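Side-chain contacts in gram-negative insecticidal protein (Chromobacterium piscinae, PDB 6FBM), which acts as an insecticidal toxin of the MACPF family, probably by forming pores in the membranes of target cells: residues D151-P156 and M161-R166; A202-K207 and G211-E216; N226-R229 and T233-L236; P282-A287 and D298-F303; V317-A322 and N350-V355. All coordinates share one frame; numbering follows the deposited sequence.

Contact 1. Residues D151-P156 and M161-R166; sequences DDLNNP and MELFKR
Asp152 OD2 is the polar atom on which this contact turns: it faces Arg166 across the gap and is also hydrogen-bonded to Tyr167 OH, just past the segment 161-166. Its approach to Arg166 NE, 3.3 Å, is a salt bridge of charges alone, because the oxygen stands above one face of the guanidinium, offset toward the rim, and no N-H points at it. Carboxylate and guanidinium planes are turned 54° apart. The arginine chain bends at chi3 (111°), which turns one face of the guanidinium to the aspartate, while Arg166 NH1 makes a weak, bent bond of 3.1 Å to Glu162 OE2 one helical turn back. Asp152, Arg166 and Glu162 thus form a salt-bridge network in which the arginine probably offsets the two carboxylates.

Next to the charges is an apolar contact. With CG of Leu163 anti to its own backbone N (chi1 -171°), its two methyls split their work: CD1 presses on the helix backbone, 3.6 Å from Leu153 N, and also touches Asp152 CB at 3.8 Å, whereas CD2 meets Leu153 CD1 at 3.9 Å.

The contact joins consecutive helices 147-154 and 160-167 of the MACPF region. Both leucines continue inward onto Leu296 of helix 290-298, whose Arg292 donates to the carbonyl of Leu153. From the loop that precedes that helix, Ile283 touches Leu163 and Leu286 touches Leu153.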
# COMPACT_ATOMS: atom_id res chain seq x y z
N ASP A 151 40.70 14.36 -16.92
CA ASP A 151 41.73 13.94 -17.87
C ASP A 151 41.36 14.43 -19.27
O ASP A 151 42.17 15.12 -19.90
CB ASP A 151 42.00 12.43 -17.81
CG ASP A 151 42.75 12.01 -16.50
OD1 ASP A 151 43.26 12.88 -15.74
OD2 ASP A 151 42.83 10.80 -16.18
N ASP A 152 40.14 14.13 -19.71
CA ASP A 152 39.68 14.53 -21.04
C ASP A 152 39.65 16.04 -21.21
O ASP A 152 40.16 16.56 -22.21
CB ASP A 152 38.29 13.95 -21.37
CG ASP A 152 38.31 12.46 -21.59
OD1 ASP A 152 39.40 11.94 -21.85
OD2 ASP A 152 37.26 11.80 -21.50
N LEU A 153 39.06 16.72 -20.24
CA LEU A 153 38.95 18.18 -20.25
C LEU A 153 40.30 18.85 -20.43
O LEU A 153 40.42 19.77 -21.23
CB LEU A 153 38.30 18.66 -18.95
CG LEU A 153 38.18 20.16 -18.70
CD1 LEU A 153 37.24 20.81 -19.71
CD2 LEU A 153 37.68 20.38 -17.29
N ASN A 154 41.32 18.37 -19.71
CA ASN A 154 42.64 19.01 -19.69
C ASN A 154 43.67 18.43 -20.69
O ASN A 154 44.72 19.04 -20.91
CB ASN A 154 43.19 18.98 -18.25
CG ASN A 154 42.40 19.87 -17.30
OD1 ASN A 154 42.42 21.10 -17.42
ND2 ASN A 154 41.72 19.26 -16.33
N ASN A 155 43.39 17.26 -21.29
CA ASN A 155 44.25 16.67 -22.33
C ASN A 155 44.20 17.54 -23.58
O ASN A 155 43.14 17.70 -24.15
CB ASN A 155 43.76 15.25 -22.66
CG ASN A 155 44.55 14.56 -23.77
OD1 ASN A 155 45.41 15.15 -24.42
ND2 ASN A 155 44.23 13.30 -24.00
N PRO A 156 45.36 18.10 -24.03
CA PRO A 156 45.31 18.97 -25.22
C PRO A 156 45.07 18.21 -26.55
O PRO A 156 44.68 18.83 -27.54
CB PRO A 156 46.69 19.66 -25.23
CG PRO A 156 47.32 19.34 -23.91
CD PRO A 156 46.72 18.04 -23.47
N MET A 161 35.28 18.78 -30.06
CA MET A 161 34.07 18.07 -30.50
C MET A 161 33.78 16.80 -29.69
O MET A 161 32.64 16.51 -29.35
CB MET A 161 34.12 17.73 -32.00
CG MET A 161 33.86 18.88 -32.97
SD MET A 161 32.48 20.01 -32.60
CE MET A 161 33.44 21.28 -31.72
N GLU A 162 34.83 16.03 -29.41
CA GLU A 162 34.67 14.80 -28.64
C GLU A 162 34.32 15.13 -27.21
O GLU A 162 33.40 14.53 -26.64
CB GLU A 162 35.94 13.95 -28.64
CG GLU A 162 35.85 12.70 -29.50
CD GLU A 162 36.27 11.48 -28.71
OE1 GLU A 162 37.25 10.81 -29.09
OE2 GLU A 162 35.66 11.22 -27.63
N LEU A 163 35.07 16.07 -26.65
CA LEU A 163 34.84 16.52 -25.30
C LEU A 163 33.39 16.92 -25.16
O LEU A 163 32.71 16.45 -24.25
CB LEU A 163 35.75 17.69 -24.93
CG LEU A 163 35.74 18.11 -23.46
CD1 LEU A 163 36.37 17.05 -22.59
CD2 LEU A 163 36.50 19.41 -23.31
N PHE A 164 32.91 17.74 -26.10
CA PHE A 164 31.53 18.20 -26.08
C PHE A 164 30.50 17.09 -26.30
O PHE A 164 29.44 17.13 -25.67
CB PHE A 164 31.29 19.35 -27.08
CG PHE A 164 32.03 20.63 -26.76
CD1 PHE A 164 32.50 20.93 -25.48
CD2 PHE A 164 32.21 21.58 -27.76
CE1 PHE A 164 33.17 22.12 -25.22
CE2 PHE A 164 32.86 22.77 -27.50
CZ PHE A 164 33.34 23.04 -26.23
N LYS A 165 30.79 16.13 -27.16
CA LYS A 165 29.92 14.95 -27.31
C LYS A 165 29.86 14.13 -26.02
O LYS A 165 28.77 13.78 -25.55
CB LYS A 165 30.35 14.09 -28.51
CG LYS A 165 29.54 12.80 -28.72
CD LYS A 165 30.28 11.55 -28.29
CE LYS A 165 29.70 10.32 -28.98
NZ LYS A 165 29.96 10.21 -30.45
N ARG A 166 31.02 13.83 -25.44
CA ARG A 166 31.10 13.02 -24.22
C ARG A 166 30.42 13.66 -23.00
O ARG A 166 29.71 12.98 -22.26
CB ARG A 166 32.55 12.73 -23.84
CG ARG A 166 33.28 11.71 -24.69
CD ARG A 166 34.75 11.66 -24.31
NE ARG A 166 35.16 10.41 -23.63
CZ ARG A 166 36.09 9.55 -24.05
NH1 ARG A 166 36.83 9.80 -25.11
NH2 ARG A 166 36.32 8.45 -23.34

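Contact 2. Residues A202-K207 and G211-E216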
# COMPACT_ATOMS: atom_id res chain seq x y z
N ALA A 202 -3.41 34.32 -24.97
CA ALA A 202 -2.79 33.05 -24.64
C ALA A 202 -2.72 32.85 -23.15
O ALA A 202 -3.07 31.79 -22.65
CB ALA A 202 -1.40 32.98 -25.26
N GLU A 203 -2.27 33.90 -22.46
CA GLU A 203 -2.25 33.95 -20.99
C GLU A 203 -3.62 33.62 -20.40
O GLU A 203 -3.74 32.76 -19.55
CB GLU A 203 -1.77 35.34 -20.52
CG GLU A 203 -1.95 35.69 -19.04
CD GLU A 203 -1.45 37.07 -18.65
OE1 GLU A 203 -1.24 37.91 -19.55
OE2 GLU A 203 -1.27 37.33 -17.44
N MET A 204 -4.66 34.30 -20.87
CA MET A 204 -6.01 34.09 -20.36
C MET A 204 -6.50 32.70 -20.67
O MET A 204 -7.16 32.08 -19.84
CB MET A 204 -6.98 35.16 -20.90
CG MET A 204 -6.64 36.59 -20.46
SD MET A 204 -6.29 36.77 -18.69
CE MET A 204 -5.12 38.11 -18.67
N SER A 205 -6.21 32.19 -21.86
CA SER A 205 -6.65 30.84 -22.21
C SER A 205 -6.01 29.84 -21.25
O SER A 205 -6.72 28.99 -20.67
CB SER A 205 -6.32 30.51 -23.64
OG SER A 205 -6.81 29.23 -23.98
N TYR A 206 -4.70 29.97 -21.04
CA TYR A 206 -4.00 29.10 -20.10
C TYR A 206 -4.61 29.23 -18.71
O TYR A 206 -4.96 28.25 -18.09
CB TYR A 206 -2.48 29.38 -20.05
CG TYR A 206 -1.82 28.62 -18.94
CD1 TYR A 206 -1.57 27.25 -19.05
CD2 TYR A 206 -1.53 29.26 -17.72
CE1 TYR A 206 -1.01 26.56 -18.00
CE2 TYR A 206 -0.96 28.55 -16.66
CZ TYR A 206 -0.72 27.22 -16.81
OH TYR A 206 -0.18 26.55 -15.76
N LYS A 207 -4.75 30.46 -18.23
CA LYS A 207 -5.27 30.69 -16.87
C LYS A 207 -6.69 30.20 -16.64
O LYS A 207 -7.00 29.78 -15.54
CB LYS A 207 -5.15 32.16 -16.46
CG LYS A 207 -3.72 32.51 -16.13
CD LYS A 207 -3.58 33.96 -15.71
CE LYS A 207 -2.15 34.24 -15.27
NZ LYS A 207 -1.92 35.71 -15.21
N GLY A 211 -7.84 27.17 -14.19
CA GLY A 211 -8.75 27.70 -13.17
C GLY A 211 -8.22 28.86 -12.37
O GLY A 211 -8.83 29.24 -11.38
N GLU A 212 -7.10 29.45 -12.77
CA GLU A 212 -6.64 30.66 -12.10
C GLU A 212 -7.56 31.85 -12.38
O GLU A 212 -7.70 32.75 -11.53
CB GLU A 212 -5.20 30.99 -12.46
CG GLU A 212 -4.20 30.06 -11.78
CD GLU A 212 -2.83 30.11 -12.40
OE1 GLU A 212 -2.46 31.20 -12.92
OE2 GLU A 212 -2.12 29.07 -12.31
N ILE A 213 -8.22 31.84 -13.54
CA ILE A 213 -9.38 32.69 -13.76
C ILE A 213 -10.56 31.82 -14.15
O ILE A 213 -10.41 30.71 -14.63
CB ILE A 213 -9.12 33.79 -14.81
CG1 ILE A 213 -8.87 33.21 -16.21
CG2 ILE A 213 -7.93 34.65 -14.38
CD1 ILE A 213 -8.60 34.26 -17.25
N LYS A 214 -11.76 32.34 -13.89
CA LYS A 214 -12.96 31.86 -14.58
C LYS A 214 -13.35 32.95 -15.54
O LYS A 214 -13.30 34.12 -15.20
CB LYS A 214 -14.11 31.52 -13.63
CG LYS A 214 -15.28 30.79 -14.34
CD LYS A 214 -16.56 31.63 -14.48
CE LYS A 214 -17.50 31.54 -13.30
NZ LYS A 214 -18.75 32.34 -13.49
N ILE A 215 -13.70 32.54 -16.76
CA ILE A 215 -14.13 33.47 -17.79
C ILE A 215 -15.64 33.39 -17.81
O ILE A 215 -16.20 32.29 -17.85
CB ILE A 215 -13.57 33.07 -19.16
CG1 ILE A 215 -12.06 33.02 -19.09
CG2 ILE A 215 -14.05 34.04 -20.24
CD1 ILE A 215 -11.36 32.87 -20.44
N GLU A 216 -16.29 34.55 -17.80
CA GLU A 216 -17.75 34.64 -17.79
C GLU A 216 -18.28 34.29 -19.15
O GLU A 216 -17.79 34.80 -20.15
CB GLU A 216 -18.23 36.04 -17.40
CG GLU A 216 -18.13 36.35 -15.90
CD GLU A 216 -19.11 35.56 -15.03
OE1 GLU A 216 -20.27 35.48 -15.42
OE2 GLU A 216 -18.71 35.01 -13.98
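Lys207 O receives backbone N-H groups from the chain that turns back after helix 198-209. The bond from Ile213 N is 3.1 Å long and nearly straight at 169°, although the nitrogen sits well above the carbonyl plane; that from Glu212 N, 2.8 Å, is weak and strongly bent. Gly211, with positive phi, is where the chain leaves helical geometry and swings round to make this possible.

Apolar contacts follow from the turn. Ile213 holds CG1 between its backbone N and carbonyl carbon (chi1 65°), which directs CD1 onto Met204, where it lies 3.7 Å from SD; the two side chains meet at about a right angle. Nearer the backbone, Ile213 CG1 packs 3.9 Å from Lys207 CB.

Lys207 runs extended along its helix to a salt bridge in which Lys207 NZ bonds Glu203 OE2 at 2.8 Å, on the anti lone pair, and it makes a cation-pi contact with Phe73 of strand 64-78. Glu212 OE1 lies alongside the lysine's methylenes, 3.7 Å from Lys207 CG, but is 5.1 Å from Lys207 NZ, too far for a salt bridge.

The chemistry implies a helix end fixed by backbone bonds and a small surface apolar patch, in the helical region between core strands that in MACPF relatives is thought to unfold for membrane insertion; Lys207 may weakly attract Glu212, which has the like charge of Glu126 close by.

Contact 3. Residues N226-R229 and T233-L236; sequences NSFR and TIRL
Ile234 reaches from its strand with a single methyl, CD1, which slots between Phe228 and Arg229 of the preceding helix. The apolar part of the contact centres on Phe228 CE2, 3.5 Å from that methyl, with Phe228 CD2 and CZ a little farther off on either side of CE2. The approach to the ring is oblique. Phe228 has CG anti to the backbone N (chi1 169°), which lays the ring back toward the sheet, while the fully extended outer branch of Ile234 (chi2 179°) gives CD1 its reach. Phe228 also packs on Tyr183, Ala185 and Ser187 of strand 179-187 and on helix 198-209. A second apolar touch uses the aliphatic base of Arg229: the same methyl of Ile234 rests 3.8 Å from Arg229 CA and 4.0 Å from Arg229 CG.

The polar interactions lie around this core. The Arg229 chain is extended from CG to NE and hydrogen-bonds through NE to Ser205 OG of helix 198-209. The backbone of Thr233 pairs with Ala186, which fixes the strand carrying Ile234 against strand 179-187.

Helix 220-230 belongs to the region between core strands that in MACPF relatives is thought to convert into membrane-spanning hairpins. Chemically, between these two segments the contact is dispersive and passes through one methyl, with directional bonding left to flanking groups.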
# COMPACT_ATOMS: atom_id res chain seq x y z
N ASN A 226 -11.90 31.70 -27.17
CA ASN A 226 -12.49 30.71 -28.10
C ASN A 226 -11.87 30.82 -29.49
O ASN A 226 -11.56 29.82 -30.13
CB ASN A 226 -14.01 30.87 -28.22
CG ASN A 226 -14.77 30.27 -27.04
OD1 ASN A 226 -14.24 29.45 -26.28
ND2 ASN A 226 -16.03 30.65 -26.90
N SER A 227 -11.69 32.05 -29.93
CA SER A 227 -11.06 32.36 -31.20
C SER A 227 -9.60 31.84 -31.25
O SER A 227 -9.17 31.24 -32.23
CB SER A 227 -11.09 33.86 -31.42
OG SER A 227 -10.82 34.16 -32.76
N PHE A 228 -8.87 32.09 -30.17
CA PHE A 228 -7.49 31.61 -30.00
C PHE A 228 -7.41 30.09 -30.11
O PHE A 228 -6.65 29.54 -30.91
CB PHE A 228 -6.91 32.13 -28.67
CG PHE A 228 -5.62 31.50 -28.25
CD1 PHE A 228 -4.41 31.92 -28.78
CD2 PHE A 228 -5.61 30.50 -27.29
CE1 PHE A 228 -3.21 31.32 -28.37
CE2 PHE A 228 -4.42 29.91 -26.87
CZ PHE A 228 -3.23 30.32 -27.41
N ARG A 229 -8.24 29.42 -29.33
CA ARG A 229 -8.22 27.98 -29.27
C ARG A 229 -8.60 27.30 -30.58
O ARG A 229 -7.90 26.39 -31.02
CB ARG A 229 -9.13 27.48 -28.14
CG ARG A 229 -8.60 27.80 -26.75
CD ARG A 229 -9.44 27.17 -25.65
NE ARG A 229 -8.97 27.63 -24.35
CZ ARG A 229 -9.55 27.33 -23.19
NH1 ARG A 229 -10.63 26.56 -23.15
NH2 ARG A 229 -9.05 27.84 -22.06
N THR A 233 -3.13 25.51 -33.05
CA THR A 233 -2.68 24.21 -32.55
C THR A 233 -2.02 24.44 -31.17
O THR A 233 -1.03 25.18 -31.04
CB THR A 233 -1.68 23.56 -33.51
OG1 THR A 233 -2.20 23.58 -34.84
CG2 THR A 233 -1.41 22.12 -33.10
N ILE A 234 -2.59 23.78 -30.16
CA ILE A 234 -2.25 24.00 -28.77
C ILE A 234 -1.76 22.69 -28.15
O ILE A 234 -2.39 21.65 -28.30
CB ILE A 234 -3.46 24.58 -28.00
CG1 ILE A 234 -3.78 25.96 -28.56
CG2 ILE A 234 -3.15 24.75 -26.50
CD1 ILE A 234 -4.98 26.65 -27.91
N ARG A 235 -0.63 22.76 -27.45
CA ARG A 235 -0.12 21.64 -26.66
C ARG A 235 0.16 22.08 -25.23
O ARG A 235 0.43 23.27 -24.97
CB ARG A 235 1.15 21.09 -27.30
CG ARG A 235 0.87 20.33 -28.58
CD ARG A 235 2.13 20.02 -29.34
NE ARG A 235 1.91 19.20 -30.53
CZ ARG A 235 2.88 18.71 -31.31
NH1 ARG A 235 4.16 18.99 -31.06
NH2 ARG A 235 2.58 17.97 -32.37
N LEU A 236 0.05 21.12 -24.32
CA LEU A 236 0.41 21.30 -22.93
C LEU A 236 1.46 20.24 -22.56
O LEU A 236 1.18 19.06 -22.61
CB LEU A 236 -0.82 21.15 -22.05
CG LEU A 236 -0.61 21.48 -20.58
CD1 LEU A 236 -0.17 22.91 -20.38
CD2 LEU A 236 -1.92 21.24 -19.85

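Contact 4. Residues P282-A287 and D298-F303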
# COMPACT_ATOMS: atom_id res chain seq x y z
N PRO A 282 29.63 26.94 -18.85
CA PRO A 282 30.44 26.21 -19.81
C PRO A 282 31.45 25.32 -19.14
O PRO A 282 32.01 25.71 -18.11
CB PRO A 282 31.19 27.32 -20.53
CG PRO A 282 31.32 28.41 -19.50
CD PRO A 282 30.04 28.36 -18.75
N ILE A 283 31.70 24.15 -19.72
CA ILE A 283 32.76 23.27 -19.21
C ILE A 283 34.14 23.85 -19.44
O ILE A 283 35.06 23.55 -18.67
CB ILE A 283 32.73 21.83 -19.75
CG1 ILE A 283 32.92 21.77 -21.28
CG2 ILE A 283 31.43 21.16 -19.34
CD1 ILE A 283 33.26 20.39 -21.78
N TRP A 284 34.29 24.69 -20.47
CA TRP A 284 35.62 25.26 -20.74
C TRP A 284 36.21 26.05 -19.56
O TRP A 284 37.37 25.89 -19.24
CB TRP A 284 35.68 26.06 -22.04
CG TRP A 284 34.66 27.12 -22.25
CD1 TRP A 284 34.62 28.36 -21.66
CD2 TRP A 284 33.55 27.06 -23.16
NE1 TRP A 284 33.54 29.07 -22.16
CE2 TRP A 284 32.88 28.29 -23.08
CE3 TRP A 284 33.07 26.07 -24.03
CZ2 TRP A 284 31.72 28.55 -23.80
CZ3 TRP A 284 31.92 26.32 -24.76
CH2 TRP A 284 31.26 27.55 -24.65
N ALA A 285 35.38 26.82 -18.86
CA ALA A 285 35.80 27.53 -17.63
C ALA A 285 36.43 26.61 -16.56
O ALA A 285 37.14 27.10 -15.67
CB ALA A 285 34.63 28.31 -17.03
N LEU A 286 36.17 25.30 -16.63
CA LEU A 286 36.75 24.32 -15.71
C LEU A 286 38.15 23.84 -16.05
O LEU A 286 38.80 23.17 -15.24
CB LEU A 286 35.83 23.10 -15.63
CG LEU A 286 34.39 23.38 -15.18
CD1 LEU A 286 33.53 22.15 -15.45
CD2 LEU A 286 34.39 23.76 -13.71
N ALA A 287 38.61 24.13 -17.27
CA ALA A 287 39.93 23.67 -17.70
C ALA A 287 41.02 24.41 -16.93
O ALA A 287 40.86 25.59 -16.60
CB ALA A 287 40.09 23.89 -19.20
N ASP A 298 36.44 28.43 -28.45
CA ASP A 298 36.49 28.74 -29.90
C ASP A 298 35.78 27.69 -30.74
O ASP A 298 35.27 28.00 -31.82
CB ASP A 298 37.93 28.83 -30.41
CG ASP A 298 38.65 30.08 -29.94
OD1 ASP A 298 37.98 31.04 -29.55
OD2 ASP A 298 39.89 30.11 -29.97
N ALA A 299 35.76 26.46 -30.24
CA ALA A 299 35.12 25.38 -30.96
C ALA A 299 33.59 25.35 -30.80
O ALA A 299 32.90 24.59 -31.50
CB ALA A 299 35.73 24.06 -30.52
N PHE A 300 33.05 26.18 -29.90
CA PHE A 300 31.61 26.14 -29.66
C PHE A 300 30.77 26.51 -30.89
O PHE A 300 29.79 25.84 -31.17
CB PHE A 300 31.22 26.97 -28.44
CG PHE A 300 29.81 26.76 -27.98
CD1 PHE A 300 29.35 25.50 -27.62
CD2 PHE A 300 28.94 27.85 -27.88
CE1 PHE A 300 28.05 25.32 -27.18
CE2 PHE A 300 27.65 27.67 -27.43
CZ PHE A 300 27.19 26.41 -27.10
N PRO A 301 31.16 27.56 -31.65
CA PRO A 301 30.41 27.84 -32.88
C PRO A 301 30.24 26.67 -33.82
O PRO A 301 29.14 26.48 -34.36
CB PRO A 301 31.22 28.95 -33.54
CG PRO A 301 31.83 29.69 -32.39
CD PRO A 301 32.05 28.69 -31.30
N GLU A 302 31.29 25.88 -34.03
CA GLU A 302 31.16 24.72 -34.94
C GLU A 302 30.33 23.60 -34.31
O GLU A 302 29.54 22.98 -35.02
CB GLU A 302 32.50 24.21 -35.55
CG GLU A 302 33.50 23.58 -34.59
CD GLU A 302 34.40 22.52 -35.22
OE1 GLU A 302 33.92 21.75 -36.08
OE2 GLU A 302 35.59 22.44 -34.80
N PHE A 303 30.46 23.38 -33.00
CA PHE A 303 29.56 22.45 -32.32
C PHE A 303 28.09 22.81 -32.57
O PHE A 303 27.27 21.93 -32.80
CB PHE A 303 29.85 22.40 -30.80
CG PHE A 303 28.93 21.49 -30.04
CD1 PHE A 303 29.16 20.13 -29.97
CD2 PHE A 303 27.80 22.00 -29.41
CE1 PHE A 303 28.30 19.29 -29.28
CE2 PHE A 303 26.92 21.17 -28.72
CZ PHE A 303 27.18 19.81 -28.63
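Trp284 takes a chi1 of 52°, with CG between the backbone N and the carbonyl carbon, and Phe300 sets CG anti to its backbone N (chi1 -169°); together these torsions bring the two rings into an offset edge-to-face pair. The tryptophan offers the edge of its six-membered ring to a face of the phenylalanine. Ring centroids are 5.4 Å apart and the planes are inclined at 61°, short of a true perpendicular, while the side chains as a whole cross at about a right angle.

The touching edge is the far side of the indole, CZ3 and CH2. Trp284 CZ3 lies 3.8 Å from Phe300 CB and 3.9 Å from Phe300 CD1, which puts the indole over the root of the phenylalanine ring rather than over its centre. Pro282 CB of the same segment lies over one face of the indole, 3.2 Å above its plane and offset toward the rim, which probably limits the ring's rotation.

Both residues are buried, and the pair ties the loop after strand 280-282 to helix 300-304 in the MACPF region. Tyr170 meets both rings, edge-to-face with Phe300, and Tyr98 makes a further edge-to-face contact with Phe300, forming an aromatic cluster; Leu296 of helix 290-298 packs on Trp284 too. Nearest of all across the pair are Trp284 CH2 and Phe300 CG, 3.7 Å apart.

Contact 5. Residues V317-A322 and N350-V355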
# COMPACT_ATOMS: atom_id res chain seq x y z
N VAL A 317 2.29 31.38 -50.05
CA VAL A 317 1.04 30.94 -49.39
C VAL A 317 -0.23 31.19 -50.15
O VAL A 317 -1.30 30.75 -49.71
CB VAL A 317 0.90 31.57 -47.99
CG1 VAL A 317 2.00 31.03 -47.09
CG2 VAL A 317 0.92 33.11 -48.04
N LEU A 318 -0.12 31.86 -51.30
CA LEU A 318 -1.26 32.04 -52.19
C LEU A 318 -1.04 31.19 -53.41
O LEU A 318 -0.05 31.32 -54.10
CB LEU A 318 -1.41 33.51 -52.55
CG LEU A 318 -1.83 34.43 -51.41
CD1 LEU A 318 -1.85 35.90 -51.85
CD2 LEU A 318 -3.20 34.04 -50.87
N LEU A 319 -2.00 30.32 -53.66
CA LEU A 319 -2.03 29.50 -54.83
C LEU A 319 -2.74 30.29 -55.90
O LEU A 319 -3.93 30.59 -55.77
CB LEU A 319 -2.77 28.22 -54.50
CG LEU A 319 -2.85 27.08 -55.51
CD1 LEU A 319 -1.49 26.61 -55.96
CD2 LEU A 319 -3.67 25.96 -54.90
N MET A 320 -2.01 30.63 -56.96
CA MET A 320 -2.55 31.41 -58.09
C MET A 320 -2.99 30.54 -59.27
O MET A 320 -2.34 29.56 -59.66
CB MET A 320 -1.50 32.39 -58.58
CG MET A 320 -2.04 33.42 -59.54
SD MET A 320 -0.83 34.72 -59.86
CE MET A 320 0.47 33.81 -60.72
N ASP A 321 -4.11 30.93 -59.86
CA ASP A 321 -4.51 30.50 -61.17
C ASP A 321 -4.56 31.77 -62.02
O ASP A 321 -5.44 32.61 -61.84
CB ASP A 321 -5.87 29.79 -61.08
CG ASP A 321 -6.43 29.41 -62.43
OD1 ASP A 321 -5.81 29.77 -63.45
OD2 ASP A 321 -7.50 28.81 -62.47
N ALA A 322 -3.56 31.93 -62.91
CA ALA A 322 -3.39 33.17 -63.68
C ALA A 322 -4.29 33.26 -64.90
O ALA A 322 -4.46 34.36 -65.44
CB ALA A 322 -1.93 33.36 -64.10
N ASN A 350 -13.69 26.23 -55.91
CA ASN A 350 -12.73 25.43 -55.13
C ASN A 350 -11.88 26.28 -54.20
O ASN A 350 -10.67 26.04 -54.07
CB ASN A 350 -11.78 24.63 -56.05
CG ASN A 350 -12.51 23.72 -57.02
OD1 ASN A 350 -13.67 23.31 -56.77
ND2 ASN A 350 -11.83 23.39 -58.13
N GLY A 351 -12.49 27.28 -53.57
CA GLY A 351 -11.76 28.15 -52.67
C GLY A 351 -10.79 29.16 -53.30
O GLY A 351 -10.04 29.84 -52.58
N TYR A 352 -10.82 29.29 -54.64
CA TYR A 352 -10.07 30.35 -55.30
C TYR A 352 -10.91 31.62 -55.26
O TYR A 352 -12.13 31.56 -55.32
CB TYR A 352 -9.77 29.99 -56.74
CG TYR A 352 -8.60 29.06 -56.92
CD1 TYR A 352 -8.78 27.67 -56.90
CD2 TYR A 352 -7.34 29.57 -57.15
CE1 TYR A 352 -7.72 26.82 -57.07
CE2 TYR A 352 -6.27 28.73 -57.34
CZ TYR A 352 -6.46 27.34 -57.29
OH TYR A 352 -5.38 26.51 -57.47
N LYS A 353 -10.23 32.76 -55.15
CA LYS A 353 -10.91 34.02 -54.88
C LYS A 353 -10.50 35.13 -55.86
O LYS A 353 -9.35 35.19 -56.28
CB LYS A 353 -10.64 34.47 -53.45
CG LYS A 353 -10.94 33.42 -52.38
CD LYS A 353 -12.43 33.08 -52.26
CE LYS A 353 -12.66 31.90 -51.32
NZ LYS A 353 -14.07 31.88 -50.86
N MET A 354 -11.46 35.98 -56.18
CA MET A 354 -11.27 37.16 -57.02
C MET A 354 -10.64 38.26 -56.22
O MET A 354 -11.03 38.46 -55.05
CB MET A 354 -12.62 37.65 -57.55
CG MET A 354 -12.58 38.92 -58.39
SD MET A 354 -14.24 39.26 -58.93
CE MET A 354 -14.00 40.90 -59.63
N VAL A 355 -9.69 38.97 -56.84
CA VAL A 355 -9.10 40.17 -56.23
C VAL A 355 -9.34 41.47 -57.01
O VAL A 355 -9.07 42.56 -56.49
CB VAL A 355 -7.60 39.98 -56.00
CG1 VAL A 355 -7.40 38.87 -54.98
CG2 VAL A 355 -6.86 39.69 -57.29
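Tyr352 extends its ring across to Leu319 and Asp321 within a mixed four-stranded sheet, in which strand 373-376 lies between strands 318-321 and 352-354. The sheet probably belongs to the portion related to beta-tripod proteins. Here the axes of the two short strand segments are 8.3 Å apart at their closest and inclined at 72°, a separation the tyrosine bridges.

The ring is set by chi1 of -80°, with CG anti to the carbonyl carbon, and its phenol end runs obliquely against Leu319. The isobutyl group answers by turning its CG and CD2 to the phenol: the packing rests on Leu319 CD2 at 3.9 Å from Tyr352 CZ, while the 3.1 Å between Leu319 CD2 and Tyr352 OH is short for a carbon and an oxygen and doubtful in detail. The backbone also takes part, with Leu319 O 3.4 Å from Tyr352 CE2, oblique to the ring.

Alternation along strand 318-321 puts Leu319 and Asp321 toward the tyrosine and Met320 away from it. The aspartate touches through its methylene, while its OD1 accepts a bond from Arg323 N. The same ring also packs on Ile373 and Lys375 of strand 373-376, reaching over the strand that lies between the two. Asp321 CB comes within 3.9 Å of Tyr352 CE2.

The five contacts follow one another along the chain, the first four within the MACPF region and contact 5 in the sheet containing strands 318-321 and 352-354. Contacts 1 and 4, with centres about 10 Å apart, touch directly: helices 147-154 and 160-167 pack on the loop and helix of contact 4, making one helical cluster. Contacts 2 and 3, about 12 Å between centres, meet through consecutive helices 198-209 and 220-230, which come between strands 179-187 and 232-239 along the chain. Contacts 1 and 2 are about 48 Å apart between centres. Contact 5, its centre about 56 Å from that of contact 1, lies across the chain's centre from it, matching an elongated toxin whose MACPF and probable beta-tripod portions are spatially distinct.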